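Local coordinates for protein peroxisomal catalase A (Saccharomyces cerevisiae, PDB 1A4E) that breaks down hydrogen peroxide to water and oxygen with the help of heme, probably protecting cells from the peroxide that peroxisomal oxidases generate, at residues Ile72-Gly77 with Trp205-Asn209; Gln178-Leu182 with Ala432-Tyr436; Phe429-Arg433 with Met471-Val475. One frame throughout, in Å; residues are numbered along the deposited sequence.

In the fold
Contact 1 lies at the edge of the antiparallel beta barrel, where a loop meets a strand end, whereas contacts 2 and 3 form one patch at the C-terminal helices. The centres of contacts 2 and 3 are about 8 Å apart; both use helix 430-440, and Ala432 and Arg433 belong to both. Contact 1 is remote, its centre about 33 Å from that of contact 2 and about 38 Å from that of contact 3. Contact 2 ties helix 176-182 of the core to the C-terminal helices, and the side chain of Ile181 is about 9 Å from that of active-site Asn129. The side chain of Trp205 in contact 1 is about 13 Å from a bound heme.

Contact 1: Ile72-Gly77 with Trp205-Asn209; sequences ITDICG and WSNKN
The backbones of Gly77 and Ser206 are joined by a hydrogen bond from Gly77 N to Ser206 O of 2.8 Å, which fastens the loop between strands 59-68 and 87-95 to the end of strand 203-206. The same Ser206 O also receives a CA-H...O contact from Cys76 CA at 3.3 Å. A little further along, Asn207 reaches its amide to the turn at Thr73 and Asp74: ND2 donates to Asp74 O at 2.9 Å, from above the carbonyl plane and not along a lone pair. With CG lying between the backbone N and the carbonyl carbon (chi1 63°), the Asn207 side chain folds back against that turn, while its OD1 takes the N-H of Asp211. With an alanine here, Asp74 O is likely to lose this donor and Asp211 N its acceptor, leaving the turn less firmly tied. One water continues the seam, donating to Thr73 O and accepting from Lys208 N.

On the apolar side the indole of Trp205 is the common partner. Cys76 CB comes obliquely to CE3 at 3.7 Å, and Ile72 reaches the far corner of the ring with CD1, 4.0 Å from CZ3. Placed opposite the backbone N across the CA-CB bond (chi1 -172°), Cys76 SG sits 4.7 Å from the centroid of the five-membered ring, an oblique sulfur-aromatic contact. Strands 212-221 and 259-267 add Val215, Val217 and Ile264 around the indole. The carboxylate of Asp74 looks elsewhere and makes a salt bridge with Arg294. Chemically, then, the loop is held in two ways: its carbonyls and one N-H are tied to the end of the strand and the turn that follows it by backbone, amide and water, while its apolar side chains gather obliquely around the indole against the barrel wall.

Contact 2: Gln178-Leu182 with Ala432-Tyr436; sequences QVMIL and ARNLY
Met180 of helix 176-182 reaches across to helix 430-440 and takes part in three of the four residue pairs between the segments. Its CB lies 3.7 Å from CD1 of Leu435. One atom on, CG passes 4.1 Å from CB of Ala432, whose small side chain lets the methionine come in close. The chain then bends twice, chi2 -70° and chi3 -77°, and at the bend SD lies beyond CE1 of the Phe472 ring, 3.8 Å from that atom. The second bend turns the terminal methyl back onto helix 430-440, where CE sits 3.5 Å from Ala432 O and 3.7 Å from Tyr436 CB, approaching the tyrosine ring obliquely. Beside this hook, Ile181 lays CG1 against Leu435 CG at 4.3 Å, a looser touch. The packing is between apolar side-chain groups. Their axes approach to 9.7 Å and run nearly in the same direction, 28° apart. Leu449 of helix 445-457 packs on both Met180 and Tyr436, so Met180 packs among three C-terminal helices, 430-440, 445-457 and 462-473, while on another side of helix 176-182 Val179 and Leu182 pack on helix 160-168.

Contact 3: Phe429-Arg433 with Met471-Val475; sequences FVQAR and MFARV
Phe429 and Arg474 lie flat against each other: the guanidinium covers one face of the phenyl ring, with the two planes 25° apart and the centres separated by 4.1 Å. The overlap is displaced toward the rim of the ring, which sets Phe429 CE1 under the middle of the guanidinium, 3.4 Å from NH1. The extended arginine chain travels over the same face, and its CD stands 4.0 Å from the ring centroid as a CH-pi contact. This is a cation-pi stack in which the methylene chain shares the aromatic surface with the charge. Val475 comes instead to the ring edge, near its plane, bringing CG2 to 4.0 Å from Phe429 CD2, so the phenyl group is touched on a face and on its rim by successive residues.

Arg433 works quite differently, using the edge of its guanidinium. NE donates to Val475 O at 2.9 Å, and NH2 donates to Arg474 O at 2.9 Å with a nearly straight N-H...O angle of 164°, both acceptors lying close to the guanidinium plane. A bend at chi3 (-60°) turns the group toward these two carbonyls. Gripped on two edge N-H groups, the flat group has little freedom to rotate, and Asp426 takes NH1 in a salt bridge that probably balances the charge. At the other end of the residue, Val475 CG1 packs 3.8 Å from Arg433 CA. The carbonyls so bound belong to the turn that leads from helix 462-473 into helix 477-487. Ile176 of helix 176-182 packs on Phe429, Ala432 and Val475 from the core side. Tying the start of one helix to the turn between two others, the arrangement belongs to the C-terminal helical domain of the catalase fold, packed against the core.

Contact 1: Ile72-Gly77 with Trp205-Asn209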
ATOM      1  N   ILE B  72      18.747 -14.008 -38.705  1.00 29.29           N
ATOM      2  CA  ILE B  72      19.630 -13.056 -38.054  1.00 26.72           C
ATOM      3  C   ILE B  72      20.379 -13.778 -36.942  1.00 26.47           C
ATOM      4  O   ILE B  72      20.855 -13.136 -36.005  1.00 27.08           O
ATOM      5  CB  ILE B  72      18.911 -11.813 -37.399  1.00 27.45           C
ATOM      6  CG1 ILE B  72      17.829 -12.217 -36.405  1.00 25.56           C
ATOM      7  CG2 ILE B  72      18.374 -10.937 -38.533  1.00 28.79           C
ATOM      8  CD1 ILE B  72      17.555 -11.051 -35.430  1.00 27.70           C
ATOM      9  N   THR B  73      20.540 -15.111 -37.024  1.00 27.16           N
ATOM     10  CA  THR B  73      21.270 -15.848 -35.990  1.00 29.95           C
ATOM     11  C   THR B  73      22.764 -15.499 -35.894  1.00 31.77           C
ATOM     12  O   THR B  73      23.434 -15.799 -34.904  1.00 32.86           O
ATOM     13  CB  THR B  73      21.105 -17.368 -36.215  1.00 30.33           C
ATOM     14  OG1 THR B  73      21.611 -17.679 -37.505  1.00 27.77           O
ATOM     15  CG2 THR B  73      19.650 -17.794 -36.037  1.00 24.35           C
ATOM     16  N   ASP B  74      23.293 -14.826 -36.923  1.00 31.33           N
ATOM     17  CA  ASP B  74      24.661 -14.309 -36.933  1.00 31.25           C
ATOM     18  C   ASP B  74      24.772 -13.013 -36.135  1.00 30.40           C
ATOM     19  O   ASP B  74      25.859 -12.607 -35.728  1.00 31.49           O
ATOM     20  CB  ASP B  74      25.121 -14.056 -38.381  1.00 31.37           C
ATOM     21  CG  ASP B  74      24.210 -13.153 -39.210  1.00 32.93           C
ATOM     22  OD1 ASP B  74      23.059 -13.523 -39.445  1.00 34.77           O
ATOM     23  OD2 ASP B  74      24.651 -12.083 -39.609  1.00 31.70           O
ATOM     24  N   ILE B  75      23.643 -12.332 -35.924  1.00 28.25           N
ATOM     25  CA  ILE B  75      23.623 -11.121 -35.112  1.00 28.78           C
ATOM     26  C   ILE B  75      23.178 -11.433 -33.673  1.00 29.02           C
ATOM     27  O   ILE B  75      23.800 -10.990 -32.709  1.00 28.22           O
ATOM     28  CB  ILE B  75      22.666 -10.074 -35.766  1.00 26.81           C
ATOM     29  CG1 ILE B  75      23.064  -9.784 -37.215  1.00 23.87           C
ATOM     30  CG2 ILE B  75      22.689  -8.795 -34.932  1.00 21.19           C
ATOM     31  CD1 ILE B  75      24.463  -9.160 -37.442  1.00 21.84           C
ATOM     32  N   CYS B  76      22.118 -12.225 -33.487  1.00 29.58           N
ATOM     33  CA  CYS B  76      21.559 -12.485 -32.169  1.00 29.10           C
ATOM     34  C   CYS B  76      21.249 -13.947 -31.956  1.00 28.27           C
ATOM     35  O   CYS B  76      20.532 -14.556 -32.747  1.00 27.51           O
ATOM     36  CB  CYS B  76      20.284 -11.682 -32.000  1.00 32.51           C
ATOM     37  SG  CYS B  76      19.650 -11.774 -30.313  1.00 31.20           S
ATOM     38  N   GLY B  77      21.777 -14.491 -30.857  1.00 28.99           N
ATOM     39  CA  GLY B  77      21.603 -15.890 -30.507  1.00 28.06           C
ATOM     40  C   GLY B  77      20.356 -16.198 -29.679  1.00 29.89           C
ATOM     41  O   GLY B  77      20.220 -17.343 -29.246  1.00 30.29           O
ATOM     42  N   TRP B 205      23.314  -6.697 -29.224  1.00 28.14           N
ATOM     43  CA  TRP B 205      22.905  -8.074 -29.441  1.00 27.24           C
ATOM     44  C   TRP B 205      24.129  -8.915 -29.771  1.00 29.92           C
ATOM     45  O   TRP B 205      25.041  -8.459 -30.460  1.00 32.29           O
ATOM     46  CB  TRP B 205      21.889  -8.162 -30.589  1.00 25.56           C
ATOM     47  CG  TRP B 205      20.507  -7.546 -30.329  1.00 26.82           C
ATOM     48  CD1 TRP B 205      20.207  -6.846 -29.181  1.00 25.30           C
ATOM     49  CD2 TRP B 205      19.435  -7.599 -31.187  1.00 23.77           C
ATOM     50  NE1 TRP B 205      18.967  -6.450 -29.309  1.00 25.32           N
ATOM     51  CE2 TRP B 205      18.465  -6.870 -30.481  1.00 22.89           C
ATOM     52  CE3 TRP B 205      19.138  -8.139 -32.439  1.00 19.33           C
ATOM     53  CZ2 TRP B 205      17.187  -6.675 -31.006  1.00 20.55           C
ATOM     54  CZ3 TRP B 205      17.856  -7.938 -32.965  1.00 25.03           C
ATOM     55  CH2 TRP B 205      16.886  -7.215 -32.259  1.00 22.61           C
ATOM     56  N   SER B 206      24.181 -10.147 -29.256  1.00 30.26           N
ATOM     57  CA  SER B 206      25.319 -11.035 -29.460  1.00 26.73           C
ATOM     58  C   SER B 206      24.902 -12.361 -30.055  1.00 27.38           C
ATOM     59  O   SER B 206      23.806 -12.837 -29.758  1.00 27.43           O
ATOM     60  CB  SER B 206      26.014 -11.339 -28.151  1.00 23.98           C
ATOM     61  OG  SER B 206      26.468 -10.152 -27.544  1.00 25.59           O
ATOM     62  N   ASN B 207      25.733 -12.964 -30.913  1.00 27.52           N
ATOM     63  CA  ASN B 207      25.446 -14.308 -31.390  1.00 30.19           C
ATOM     64  C   ASN B 207      26.081 -15.324 -30.446  1.00 31.92           C
ATOM     65  O   ASN B 207      26.741 -14.954 -29.469  1.00 30.94           O
ATOM     66  CB  ASN B 207      25.981 -14.497 -32.812  1.00 30.68           C
ATOM     67  CG  ASN B 207      27.486 -14.390 -33.038  1.00 33.97           C
ATOM     68  OD1 ASN B 207      28.328 -14.632 -32.175  1.00 36.17           O
ATOM     69  ND2 ASN B 207      27.869 -14.057 -34.268  1.00 28.93           N
ATOM     70  N   LYS B 208      25.921 -16.616 -30.729  1.00 33.49           N
ATOM     71  CA  LYS B 208      26.462 -17.651 -29.868  1.00 36.05           C
ATOM     72  C   LYS B 208      27.977 -17.774 -29.856  1.00 38.41           C
ATOM     73  O   LYS B 208      28.527 -18.318 -28.900  1.00 40.62           O
ATOM     74  CB  LYS B 208      25.807 -18.968 -30.263  1.00 34.95           C
ATOM     75  CG  LYS B 208      24.436 -18.974 -29.609  1.00 36.58           C
ATOM     76  CD  LYS B 208      23.513 -20.030 -30.173  1.00 42.56           C
ATOM     77  CE  LYS B 208      22.294 -20.139 -29.271  1.00 45.14           C
ATOM     78  NZ  LYS B 208      21.233 -20.898 -29.913  1.00 46.21           N
ATOM     79  N   ASN B 209      28.661 -17.228 -30.872  1.00 41.22           N
ATOM     80  CA  ASN B 209      30.122 -17.209 -30.916  1.00 43.51           C
ATOM     81  C   ASN B 209      30.765 -16.087 -30.104  1.00 41.33           C
ATOM     82  O   ASN B 209      31.989 -16.056 -29.963  1.00 42.16           O
ATOM     83  CB  ASN B 209      30.614 -17.075 -32.350  1.00 50.42           C
ATOM     84  CG  ASN B 209      30.550 -18.353 -33.171  1.00 58.83           C
ATOM     85  OD1 ASN B 209      29.547 -19.064 -33.223  1.00 60.96           O
ATOM     86  ND2 ASN B 209      31.626 -18.663 -33.900  1.00 64.19           N
TER
HETATM   87  O   HOH W   1      23.622 -17.302 -32.578  1.00 33.22           O

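Contact 2: Gln178-Leu182 with Ala432-Tyr436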
ATOM      1  N   GLN B 178      13.747  15.865 -31.512  1.00 30.22           N
ATOM      2  CA  GLN B 178      12.489  15.304 -31.070  1.00 30.63           C
ATOM      3  C   GLN B 178      11.339  16.300 -31.132  1.00 30.81           C
ATOM      4  O   GLN B 178      10.240  15.897 -31.519  1.00 31.08           O
ATOM      5  CB  GLN B 178      12.624  14.782 -29.644  1.00 30.72           C
ATOM      6  CG  GLN B 178      11.347  14.175 -29.087  1.00 27.83           C
ATOM      7  CD  GLN B 178      10.701  13.067 -29.892  1.00 29.96           C
ATOM      8  OE1 GLN B 178       9.481  12.931 -29.965  1.00 32.26           O
ATOM      9  NE2 GLN B 178      11.507  12.221 -30.504  1.00 32.24           N
ATOM     10  N   VAL B 179      11.562  17.579 -30.784  1.00 29.40           N
ATOM     11  CA  VAL B 179      10.498  18.579 -30.829  1.00 27.79           C
ATOM     12  C   VAL B 179      10.013  18.760 -32.264  1.00 30.71           C
ATOM     13  O   VAL B 179       8.815  18.935 -32.481  1.00 33.06           O
ATOM     14  CB  VAL B 179      11.037  19.893 -30.233  1.00 25.67           C
ATOM     15  CG1 VAL B 179      10.024  21.017 -30.349  1.00 25.15           C
ATOM     16  CG2 VAL B 179      11.317  19.671 -28.755  1.00 26.87           C
ATOM     17  N   MET B 180      10.932  18.645 -33.239  1.00 30.81           N
ATOM     18  CA  MET B 180      10.615  18.716 -34.656  1.00 31.37           C
ATOM     19  C   MET B 180       9.681  17.592 -35.079  1.00 31.90           C
ATOM     20  O   MET B 180       8.712  17.824 -35.804  1.00 31.64           O
ATOM     21  CB  MET B 180      11.883  18.621 -35.490  1.00 35.23           C
ATOM     22  CG  MET B 180      12.785  19.847 -35.484  1.00 37.53           C
ATOM     23  SD  MET B 180      12.057  21.234 -36.379  1.00 39.41           S
ATOM     24  CE  MET B 180      12.413  20.606 -37.993  1.00 37.18           C
ATOM     25  N   ILE B 181       9.971  16.365 -34.617  1.00 31.79           N
ATOM     26  CA  ILE B 181       9.132  15.206 -34.913  1.00 31.56           C
ATOM     27  C   ILE B 181       7.776  15.318 -34.213  1.00 32.38           C
ATOM     28  O   ILE B 181       6.748  15.051 -34.831  1.00 33.34           O
ATOM     29  CB  ILE B 181       9.870  13.913 -34.472  1.00 31.08           C
ATOM     30  CG1 ILE B 181      11.140  13.745 -35.290  1.00 28.89           C
ATOM     31  CG2 ILE B 181       8.980  12.688 -34.692  1.00 27.51           C
ATOM     32  CD1 ILE B 181      12.072  12.669 -34.722  1.00 28.69           C
ATOM     33  N   LEU B 182       7.765  15.776 -32.950  1.00 31.74           N
ATOM     34  CA  LEU B 182       6.564  15.908 -32.143  1.00 30.26           C
ATOM     35  C   LEU B 182       5.546  16.849 -32.771  1.00 30.36           C
ATOM     36  O   LEU B 182       4.362  16.527 -32.860  1.00 31.08           O
ATOM     37  CB  LEU B 182       6.949  16.419 -30.746  1.00 28.36           C
ATOM     38  CG  LEU B 182       5.832  16.736 -29.754  1.00 28.39           C
ATOM     39  CD1 LEU B 182       5.141  15.460 -29.341  1.00 24.44           C
ATOM     40  CD2 LEU B 182       6.405  17.434 -28.547  1.00 24.92           C
ATOM     41  N   ALA B 432      18.124  17.667 -36.866  1.00 32.94           N
ATOM     42  CA  ALA B 432      16.837  18.344 -36.824  1.00 34.98           C
ATOM     43  C   ALA B 432      16.615  19.078 -38.144  1.00 36.52           C
ATOM     44  O   ALA B 432      15.524  19.069 -38.711  1.00 36.62           O
ATOM     45  CB  ALA B 432      16.819  19.355 -35.692  1.00 32.73           C
ATOM     46  N   ARG B 433      17.704  19.656 -38.666  1.00 39.66           N
ATOM     47  CA  ARG B 433      17.669  20.386 -39.919  1.00 42.47           C
ATOM     48  C   ARG B 433      17.512  19.477 -41.136  1.00 41.96           C
ATOM     49  O   ARG B 433      16.762  19.821 -42.052  1.00 41.84           O
ATOM     50  CB  ARG B 433      18.937  21.208 -40.029  1.00 41.37           C
ATOM     51  CG  ARG B 433      18.827  22.277 -41.097  1.00 42.52           C
ATOM     52  CD  ARG B 433      20.122  23.044 -41.155  1.00 41.90           C
ATOM     53  NE  ARG B 433      20.406  23.671 -39.880  1.00 38.65           N
ATOM     54  CZ  ARG B 433      21.606  23.585 -39.319  1.00 38.99           C
ATOM     55  NH1 ARG B 433      22.614  22.918 -39.889  1.00 37.21           N
ATOM     56  NH2 ARG B 433      21.787  24.191 -38.157  1.00 36.19           N
ATOM     57  N   ASN B 434      18.172  18.316 -41.175  1.00 41.81           N
ATOM     58  CA  ASN B 434      17.979  17.408 -42.314  1.00 45.46           C
ATOM     59  C   ASN B 434      16.585  16.778 -42.251  1.00 44.46           C
ATOM     60  O   ASN B 434      16.060  16.399 -43.288  1.00 45.21           O
ATOM     61  CB  ASN B 434      19.034  16.301 -42.283  1.00 49.32           C
ATOM     62  CG  ASN B 434      20.463  16.836 -42.368  1.00 20.00           C
ATOM     63  OD1 ASN B 434      20.819  17.485 -43.350  1.00 20.00           O
ATOM     64  ND2 ASN B 434      21.315  16.600 -41.387  1.00 20.00           N
ATOM     65  N   LEU B 435      15.971  16.726 -41.052  1.00 44.41           N
ATOM     66  CA  LEU B 435      14.594  16.258 -40.896  1.00 44.73           C
ATOM     67  C   LEU B 435      13.660  17.302 -41.504  1.00 45.19           C
ATOM     68  O   LEU B 435      12.683  16.929 -42.153  1.00 44.74           O
ATOM     69  CB  LEU B 435      14.267  16.040 -39.388  1.00 42.41           C
ATOM     70  CG  LEU B 435      12.933  15.488 -38.817  1.00 39.33           C
ATOM     71  CD1 LEU B 435      11.936  16.614 -38.604  1.00 37.76           C
ATOM     72  CD2 LEU B 435      12.379  14.425 -39.750  1.00 36.81           C
ATOM     73  N   TYR B 436      13.965  18.601 -41.319  1.00 44.39           N
ATOM     74  CA  TYR B 436      13.181  19.681 -41.902  1.00 46.02           C
ATOM     75  C   TYR B 436      13.201  19.609 -43.429  1.00 48.59           C
ATOM     76  O   TYR B 436      12.170  19.805 -44.076  1.00 49.33           O
ATOM     77  CB  TYR B 436      13.733  21.039 -41.446  1.00 43.51           C
ATOM     78  CG  TYR B 436      12.868  22.212 -41.900  1.00 43.34           C
ATOM     79  CD1 TYR B 436      11.519  22.265 -41.533  1.00 42.57           C
ATOM     80  CD2 TYR B 436      13.417  23.230 -42.686  1.00 42.43           C
ATOM     81  CE1 TYR B 436      10.718  23.328 -41.950  1.00 40.90           C
ATOM     82  CE2 TYR B 436      12.617  24.294 -43.106  1.00 42.62           C
ATOM     83  CZ  TYR B 436      11.275  24.332 -42.734  1.00 41.87           C
ATOM     84  OH  TYR B 436      10.486  25.389 -43.128  1.00 45.84           O
TER

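Contact 3: Phe429-Arg433 with Met471-Val475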
ATOM      1  N   PHE B 429      22.080  20.040 -33.715  1.00 32.62           N
ATOM      2  CA  PHE B 429      21.065  20.695 -34.523  1.00 31.14           C
ATOM      3  C   PHE B 429      21.049  20.185 -35.955  1.00 32.09           C
ATOM      4  O   PHE B 429      20.041  20.340 -36.643  1.00 34.32           O
ATOM      5  CB  PHE B 429      21.288  22.208 -34.533  1.00 30.09           C
ATOM      6  CG  PHE B 429      20.854  22.865 -33.229  1.00 31.12           C
ATOM      7  CD1 PHE B 429      21.710  22.877 -32.125  1.00 31.05           C
ATOM      8  CD2 PHE B 429      19.577  23.427 -33.128  1.00 31.98           C
ATOM      9  CE1 PHE B 429      21.281  23.438 -30.922  1.00 32.38           C
ATOM     10  CE2 PHE B 429      19.157  23.989 -31.921  1.00 33.49           C
ATOM     11  CZ  PHE B 429      20.008  23.995 -30.818  1.00 32.41           C
ATOM     12  N   VAL B 430      22.135  19.530 -36.393  1.00 32.26           N
ATOM     13  CA  VAL B 430      22.269  19.005 -37.748  1.00 34.90           C
ATOM     14  C   VAL B 430      21.113  18.108 -38.182  1.00 34.59           C
ATOM     15  O   VAL B 430      20.462  18.396 -39.184  1.00 35.96           O
ATOM     16  CB  VAL B 430      23.637  18.252 -37.842  1.00 35.77           C
ATOM     17  CG1 VAL B 430      23.771  17.370 -39.075  1.00 41.25           C
ATOM     18  CG2 VAL B 430      24.719  19.288 -38.026  1.00 37.40           C
ATOM     19  N   GLN B 431      20.823  17.042 -37.426  1.00 35.10           N
ATOM     20  CA  GLN B 431      19.761  16.101 -37.773  1.00 33.67           C
ATOM     21  C   GLN B 431      18.355  16.661 -37.715  1.00 32.19           C
ATOM     22  O   GLN B 431      17.481  16.205 -38.450  1.00 32.98           O
ATOM     23  CB  GLN B 431      19.840  14.884 -36.875  1.00 31.70           C
ATOM     24  CG  GLN B 431      21.115  14.102 -37.155  1.00 32.49           C
ATOM     25  CD  GLN B 431      21.200  12.777 -36.429  1.00 35.05           C
ATOM     26  OE1 GLN B 431      20.307  12.411 -35.671  1.00 40.51           O
ATOM     27  NE2 GLN B 431      22.271  12.013 -36.638  1.00 37.04           N
ATOM     28  N   ALA B 432      18.124  17.667 -36.866  1.00 32.94           N
ATOM     29  CA  ALA B 432      16.837  18.344 -36.824  1.00 34.98           C
ATOM     30  C   ALA B 432      16.615  19.078 -38.144  1.00 36.52           C
ATOM     31  O   ALA B 432      15.524  19.069 -38.711  1.00 36.62           O
ATOM     32  CB  ALA B 432      16.819  19.355 -35.692  1.00 32.73           C
ATOM     33  N   ARG B 433      17.704  19.656 -38.666  1.00 39.66           N
ATOM     34  CA  ARG B 433      17.669  20.386 -39.919  1.00 42.47           C
ATOM     35  C   ARG B 433      17.512  19.477 -41.136  1.00 41.96           C
ATOM     36  O   ARG B 433      16.762  19.821 -42.052  1.00 41.84           O
ATOM     37  CB  ARG B 433      18.937  21.208 -40.029  1.00 41.37           C
ATOM     38  CG  ARG B 433      18.827  22.277 -41.097  1.00 42.52           C
ATOM     39  CD  ARG B 433      20.122  23.044 -41.155  1.00 41.90           C
ATOM     40  NE  ARG B 433      20.406  23.671 -39.880  1.00 38.65           N
ATOM     41  CZ  ARG B 433      21.606  23.585 -39.319  1.00 38.99           C
ATOM     42  NH1 ARG B 433      22.614  22.918 -39.889  1.00 37.21           N
ATOM     43  NH2 ARG B 433      21.787  24.191 -38.157  1.00 36.19           N
ATOM     44  N   MET B 471      15.593  29.409 -30.952  1.00 44.14           N
ATOM     45  CA  MET B 471      15.979  28.006 -31.053  1.00 42.34           C
ATOM     46  C   MET B 471      15.639  27.454 -32.435  1.00 40.08           C
ATOM     47  O   MET B 471      16.467  26.776 -33.045  1.00 41.98           O
ATOM     48  CB  MET B 471      15.260  27.183 -29.975  1.00 42.08           C
ATOM     49  CG  MET B 471      15.599  25.695 -29.982  1.00 41.03           C
ATOM     50  SD  MET B 471      14.769  24.737 -28.692  1.00 40.15           S
ATOM     51  CE  MET B 471      13.110  24.766 -29.310  1.00 37.63           C
ATOM     52  N   PHE B 472      14.449  27.751 -32.969  1.00 37.99           N
ATOM     53  CA  PHE B 472      14.084  27.273 -34.292  1.00 39.56           C
ATOM     54  C   PHE B 472      14.787  27.977 -35.446  1.00 40.89           C
ATOM     55  O   PHE B 472      14.915  27.403 -36.526  1.00 39.09           O
ATOM     56  CB  PHE B 472      12.578  27.383 -34.453  1.00 38.83           C
ATOM     57  CG  PHE B 472      11.874  26.201 -33.796  1.00 39.33           C
ATOM     58  CD1 PHE B 472      11.874  24.953 -34.428  1.00 37.88           C
ATOM     59  CD2 PHE B 472      11.228  26.361 -32.566  1.00 39.38           C
ATOM     60  CE1 PHE B 472      11.226  23.873 -33.829  1.00 40.49           C
ATOM     61  CE2 PHE B 472      10.583  25.272 -31.977  1.00 38.56           C
ATOM     62  CZ  PHE B 472      10.581  24.031 -32.604  1.00 38.26           C
ATOM     63  N   ALA B 473      15.280  29.204 -35.218  1.00 42.69           N
ATOM     64  CA  ALA B 473      16.078  29.930 -36.201  1.00 42.83           C
ATOM     65  C   ALA B 473      17.423  29.243 -36.397  1.00 43.02           C
ATOM     66  O   ALA B 473      18.031  29.311 -37.468  1.00 44.12           O
ATOM     67  CB  ALA B 473      16.366  31.354 -35.747  1.00 40.29           C
ATOM     68  N   ARG B 474      17.873  28.542 -35.352  1.00 41.13           N
ATOM     69  CA  ARG B 474      19.115  27.807 -35.404  1.00 41.96           C
ATOM     70  C   ARG B 474      18.983  26.552 -36.267  1.00 42.48           C
ATOM     71  O   ARG B 474      19.980  25.965 -36.690  1.00 42.04           O
ATOM     72  CB  ARG B 474      19.494  27.503 -33.968  1.00 42.41           C
ATOM     73  CG  ARG B 474      20.952  27.159 -33.838  1.00 49.26           C
ATOM     74  CD  ARG B 474      21.401  27.331 -32.413  1.00 52.02           C
ATOM     75  NE  ARG B 474      22.699  26.697 -32.263  1.00 58.78           N
ATOM     76  CZ  ARG B 474      23.157  26.306 -31.072  1.00 61.14           C
ATOM     77  NH1 ARG B 474      22.450  26.482 -29.952  1.00 60.92           N
ATOM     78  NH2 ARG B 474      24.334  25.682 -31.010  1.00 62.09           N
ATOM     79  N   VAL B 475      17.745  26.139 -36.575  1.00 43.83           N
ATOM     80  CA  VAL B 475      17.489  25.030 -37.485  1.00 44.91           C
ATOM     81  C   VAL B 475      17.308  25.608 -38.887  1.00 47.14           C
ATOM     82  O   VAL B 475      17.931  25.160 -39.848  1.00 47.74           O
ATOM     83  CB  VAL B 475      16.212  24.266 -37.045  1.00 44.76           C
ATOM     84  CG1 VAL B 475      15.868  23.134 -38.012  1.00 41.64           C
ATOM     85  CG2 VAL B 475      16.459  23.677 -35.666  1.00 44.58           C
TER